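Local atomic coordinates of polysaccharide deacetylase (Bacillus cereus, PDB entry 4HD5), a protein that binds zinc and probably hydrolyses carbon-nitrogen bonds other than peptide bonds to remove acetyl groups from polysaccharides. Residues N210-N213 / A214-V217. Sequence-based numbering, arbitrary orientation.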
loop_
_atom_site.group_PDB
_atom_site.type_symbol
_atom_site.label_atom_id
_atom_site.label_comp_id
_atom_site.label_asym_id
_atom_site.label_seq_id
_atom_site.Cartn_x
_atom_site.Cartn_y
_atom_site.Cartn_z
ATOM N N ASN A 210 -20.673 14.033 0.449
ATOM C CA ASN A 210 -21.175 12.728 0.881
ATOM C C ASN A 210 -20.056 11.794 1.377
ATOM O O ASN A 210 -20.329 10.799 2.035
ATOM C CB ASN A 210 -22.020 12.073 -0.214
ATOM C CG ASN A 210 -21.215 11.743 -1.443
ATOM O OD1 ASN A 210 -20.171 11.108 -1.351
ATOM N ND2 ASN A 210 -21.681 12.187 -2.604
ATOM N N ASN A 211 -18.803 12.129 1.092
ATOM C CA ASN A 211 -17.676 11.408 1.675
ATOM C C ASN A 211 -17.566 11.553 3.195
ATOM O O ASN A 211 -16.819 10.819 3.836
ATOM C CB ASN A 211 -16.377 11.834 1.010
ATOM C CG ASN A 211 -16.245 11.300 -0.418
ATOM O OD1 ASN A 211 -17.173 10.704 -0.997
ATOM N ND2 ASN A 211 -15.087 11.487 -0.970
ATOM N N MET A 212 -18.303 12.497 3.773
ATOM C CA MET A 212 -18.523 12.489 5.215
ATOM C C MET A 212 -19.284 11.215 5.647
ATOM O O MET A 212 -19.074 10.709 6.755
ATOM C CB MET A 212 -19.262 13.750 5.663
ATOM C CG MET A 212 -18.428 15.015 5.561
ATOM S SD MET A 212 -16.957 14.968 6.600
ATOM C CE MET A 212 -17.706 15.164 8.221
ATOM N N ASN A 213 -20.128 10.670 4.771
ATOM C CA ASN A 213 -20.754 9.357 5.050
ATOM C C ASN A 213 -19.697 8.269 5.216
ATOM O O ASN A 213 -19.808 7.426 6.107
ATOM C CB ASN A 213 -21.750 8.933 3.963
ATOM C CG ASN A 213 -22.963 9.845 3.881
ATOM O OD1 ASN A 213 -23.257 10.594 4.809
ATOM N ND2 ASN A 213 -23.678 9.778 2.759
ATOM N N ALA A 214 -18.665 8.303 4.370
ATOM C CA ALA A 214 -17.579 7.316 4.454
ATOM C C ALA A 214 -16.804 7.496 5.744
ATOM O O ALA A 214 -16.457 6.525 6.394
ATOM C CB ALA A 214 -16.646 7.418 3.259
ATOM N N PHE A 215 -16.546 8.749 6.102
ATOM C CA PHE A 215 -15.865 9.100 7.348
ATOM C C PHE A 215 -16.607 8.540 8.571
ATOM O O PHE A 215 -15.996 7.914 9.441
ATOM C CB PHE A 215 -15.729 10.630 7.410
ATOM C CG PHE A 215 -15.081 11.161 8.661
ATOM C CD1 PHE A 215 -13.881 10.659 9.115
ATOM C CD2 PHE A 215 -15.663 12.213 9.350
ATOM C CE1 PHE A 215 -13.278 11.168 10.253
ATOM C CE2 PHE A 215 -15.065 12.736 10.489
ATOM C CZ PHE A 215 -13.866 12.211 10.935
ATOM N N ARG A 216 -17.917 8.735 8.623
ATOM C CA ARG A 216 -18.709 8.233 9.754
ATOM C C ARG A 216 -18.684 6.704 9.860
ATOM O O ARG A 216 -18.595 6.158 10.957
ATOM C CB ARG A 216 -20.142 8.757 9.679
ATOM C CG ARG A 216 -20.237 10.235 10.033
ATOM C CD ARG A 216 -21.681 10.693 10.167
ATOM N NE ARG A 216 -22.277 10.994 8.866
ATOM C CZ ARG A 216 -22.210 12.171 8.239
ATOM N NH1 ARG A 216 -21.567 13.207 8.779
ATOM N NH2 ARG A 216 -22.796 12.314 7.053
ATOM N N VAL A 217 -18.711 6.016 8.720
ATOM C CA VAL A 217 -18.628 4.552 8.718
ATOM C C VAL A 217 -17.270 4.090 9.246
ATOM O O VAL A 217 -17.196 3.201 10.100
ATOM C CB VAL A 217 -18.905 3.983 7.316
ATOM C CG1 VAL A 217 -18.493 2.519 7.223
ATOM C CG2 VAL A 217 -20.378 4.161 6.967
#
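Met212 with Phe215, and Asn213 with Arg216, form two i to i+3 side-chain pairs on the first turns of helix 211-221, the helix of a beta-alpha-beta unit in the TIM-barrel-like deacetylase domain. Three successive i to i+4 backbone bonds hold the turn: Phe215 N to Asn211 O, Arg216 N to Met212 O (3.0 Å) and Val217 N to Asn213 O. Met212 and Phe215 run side by side in the same direction. With chi2 and chi3 both bent, Met212 CE comes to 3.8 Å from Phe215 CD2, and Met212 SD stands 5.2 Å from the centroid of the Phe215 ring, an oblique Met-aromatic contact. Arg216 turns back along the helix. A bend at chi3 (-82°) swings its guanidinium over the preceding turn, where Arg216 NH2 donates to Asn213 OD1 at 2.9 Å. The donor lies in the plane of the amide carbonyl, but the hydrogen bond is bent at its proton (136°) and the amide and guanidinium planes stand 63° apart. Met212 O lies 3.7 Å from the guanidinium plane of Arg216, over its centre on one face. The other end of the Asn213 amide is held too, ND2 bonding to Ile152 O, while Asn210 OD1 takes the Ile152 N-H, so residues 210-213 are tied to strand 151-152. Asn211 ND2 hydrogen-bonds to Glu232 OE1 on strand 230-234, and the Asn211 side chain lies about 6 Å from that of the zinc ligand Asp206. Ala214 packs against Phe204 of strand 199-206 and, with Val217, against Phe170 of helix 167-179, whereas Met212 and Phe215 lean on helix 247-255, placing the turn between two neighbouring helices.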